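Local structure of alanine racemase 1 (Caldanaerobacter subterraneus subsp. tengcongensis MB4, 4Y2W) at residues A[37-42]-A[53-58]. The protein belongs to the alanine racemase family, whose chains pair an N-terminal TIM-barrel domain with a mainly beta C-terminal domain. The protein carries 1 engineered substitution. Sequence-based numbering, arbitrary orientation.
With ALA (alanine), chain F.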
loop_
_atom_site.group_PDB
_atom_site.type_symbol
_atom_site.label_atom_id
_atom_site.label_comp_id
_atom_site.label_asym_id
_atom_site.label_seq_id
_atom_site.Cartn_x
_atom_site.Cartn_y
_atom_site.Cartn_z
ATOM N N ALA A 37 23.134 0.136 -3.347
ATOM C CA ALA A 37 21.994 -0.212 -2.496
ATOM C C ALA A 37 20.681 0.018 -3.252
ATOM O O ALA A 37 20.326 1.154 -3.564
ATOM C CB ALA A 37 22.022 0.600 -1.210
ATOM N N VAL A 38 19.979 -1.067 -3.566
ATOM C CA VAL A 38 18.642 -0.965 -4.139
ATOM C C VAL A 38 17.706 -0.603 -2.992
ATOM O O VAL A 38 17.586 -1.354 -2.027
ATOM C CB VAL A 38 18.192 -2.283 -4.800
ATOM C CG1 VAL A 38 16.766 -2.172 -5.322
ATOM C CG2 VAL A 38 19.148 -2.664 -5.925
ATOM N N ILE A 39 17.076 0.562 -3.089
ATOM C CA ILE A 39 16.143 1.023 -2.064
ATOM C C ILE A 39 14.843 1.491 -2.716
ATOM O O ILE A 39 14.200 2.438 -2.251
ATOM C CB ILE A 39 16.761 2.134 -1.177
ATOM C CG1 ILE A 39 17.229 3.327 -2.020
ATOM C CG2 ILE A 39 17.928 1.576 -0.379
ATOM C CD1 ILE A 39 17.665 4.524 -1.202
ATOM N N LYS A 40 14.456 0.803 -3.788
ATOM C CA LYS A 40 13.210 1.095 -4.490
ATOM C C LYS A 40 11.998 0.722 -3.647
ATOM O O LYS A 40 12.127 0.069 -2.610
ATOM C CB LYS A 40 13.164 0.379 -5.846
ATOM C CG LYS A 40 13.193 -1.146 -5.801
ATOM C CD LYS A 40 13.820 -1.688 -7.079
ATOM C CE LYS A 40 13.723 -3.198 -7.186
ATOM N NZ LYS A 40 12.399 -3.595 -7.731
ATOM N N GLY A 41 10.824 1.146 -4.097
ATOM C CA GLY A 41 9.598 0.980 -3.328
ATOM C C GLY A 41 9.727 1.578 -1.938
ATOM O O GLY A 41 9.324 0.960 -0.955
ATOM N N ASP A 42 10.304 2.776 -1.861
ATOM C CA ASP A 42 10.495 3.479 -0.591
ATOM C C ASP A 42 11.345 2.643 0.380
ATOM O O ASP A 42 10.984 2.435 1.544
ATOM C CB ASP A 42 9.134 3.853 0.019
ATOM C CG ASP A 42 9.237 4.954 1.054
ATOM O OD1 ASP A 42 10.081 5.851 0.885
ATOM O OD2 ASP A 42 8.469 4.928 2.035
ATOM N N LYS A 53 19.823 8.253 3.784
ATOM C CA LYS A 53 20.636 9.117 4.637
ATOM C C LYS A 53 21.691 8.295 5.373
ATOM O O LYS A 53 22.870 8.645 5.361
ATOM C CB LYS A 53 19.753 9.871 5.647
ATOM C CG LYS A 53 20.477 10.946 6.458
ATOM C CD LYS A 53 19.906 11.077 7.870
ATOM C CE LYS A 53 20.696 12.049 8.742
ATOM N NZ LYS A 53 20.150 13.436 8.697
ATOM N N PHE A 54 21.266 7.197 5.990
ATOM C CA PHE A 54 22.162 6.395 6.825
ATOM C C PHE A 54 23.101 5.475 6.037
ATOM O O PHE A 54 24.196 5.164 6.511
ATOM C CB PHE A 54 21.369 5.619 7.885
ATOM C CG PHE A 54 21.156 6.401 9.150
ATOM C CD1 PHE A 54 20.266 7.466 9.181
ATOM C CD2 PHE A 54 21.880 6.105 10.297
ATOM C CE1 PHE A 54 20.086 8.204 10.340
ATOM C CE2 PHE A 54 21.705 6.840 11.459
ATOM C CZ PHE A 54 20.809 7.892 11.481
ATOM N N LEU A 55 22.689 5.048 4.845
ATOM C CA LEU A 55 23.584 4.295 3.960
ATOM C C LEU A 55 24.621 5.218 3.304
ATOM O O LEU A 55 25.746 4.792 3.018
ATOM C CB LEU A 55 22.790 3.527 2.898
ATOM C CG LEU A 55 21.965 2.339 3.404
ATOM C CD1 LEU A 55 21.118 1.766 2.278
ATOM C CD2 LEU A 55 22.847 1.257 4.008
ATOM N N GLU A 56 24.249 6.477 3.077
ATOM C CA GLU A 56 25.192 7.485 2.587
ATOM C C GLU A 56 26.303 7.759 3.610
ATOM O O GLU A 56 27.460 7.931 3.225
ATOM C CB GLU A 56 24.465 8.784 2.230
ATOM C CG GLU A 56 25.365 9.862 1.642
ATOM C CD GLU A 56 24.595 11.092 1.192
ATOM O OE1 GLU A 56 23.755 11.587 1.972
ATOM O OE2 GLU A 56 24.836 11.571 0.065
ATOM N N LYS A 57 25.954 7.805 4.897
ATOM C CA LYS A 57 26.953 7.927 5.969
ATOM C C LYS A 57 27.887 6.716 5.971
ATOM O O LYS A 57 29.091 6.847 6.205
ATOM C CB LYS A 57 26.291 8.032 7.350
ATOM C CG LYS A 57 25.486 9.298 7.621
ATOM C CD LYS A 57 24.793 9.199 8.981
ATOM C CE LYS A 57 23.695 10.236 9.179
ATOM N NZ LYS A 57 24.188 11.530 9.731
ATOM N N GLU A 58 27.322 5.540 5.702
ATOM C CA GLU A 58 28.071 4.283 5.733
ATOM C C GLU A 58 29.031 4.125 4.545
ATOM O O GLU A 58 29.876 3.233 4.551
ATOM C CB GLU A 58 27.102 3.095 5.789
ATOM C CG GLU A 58 27.655 1.868 6.497
ATOM C CD GLU A 58 27.892 2.089 7.983
ATOM O OE1 GLU A 58 28.827 1.463 8.532
ATOM O OE2 GLU A 58 27.150 2.880 8.606
HETATM N N ALA F . 13.309 -7.525 -5.939
HETATM C CA ALA F . 13.409 -7.168 -7.391
HETATM C C ALA F . 12.140 -7.538 -8.173
HETATM O O ALA F . 11.853 -6.947 -9.216
HETATM C CB ALA F . 14.629 -7.831 -8.015
HETATM O OXT ALA F . 11.372 -8.430 -7.802
#
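Leu55, on helix 48-58, meets Ala37, near the C-terminal end of strand 34-38, and Ile39, just past it, and this apolar packing is all that joins the two segments. The leucine uses one branch for both partners: CD1 lies 3.8 Å from Ala37 CB and 4.2 Å from Ile39 CG2. With chi1 at -70°, Leu55 CG stands opposite its own carbonyl carbon, and the extended chi2 of 174° carries CD1 toward Ala37 and Ile39. Ile39 offers its short branch to Leu55, the two side chains running past one another in opposite senses. No hydrogen bond crosses the contact, and the 81 Å² it buries comes from these three residues alone. Phe63 of strand 62-65 touches all three side chains, while Ile18 of helix 15-28 packs on Leu55, so the contact is part of a larger hydrophobic layer.

Polar groups of the same segments look to other partners. Asp42 OD1 accepts a hydrogen bond from Ala48 N at the start of helix 48-58, and Glu58 pairs with Arg23 of helix 15-28 through a salt bridge.

Val38 points its CB away from the helix, and Lys40, just beyond the strand, extends to the ligand pocket. Its chain bends at the last torsion (chi4 83°), leaving NZ 3.7 Å from O of the bound alanine, a proximity rather than a bond. NZ also forms a salt bridge with Asp317 of the second subunit.

The example illustrates how a TIM barrel divides its work: strand 34-38, helix 48-58 and strand 62-65 make a beta-alpha-beta crossover, with helix-to-strand packing outside the barrel and a pocket residue carried just past the strand's C-terminal end.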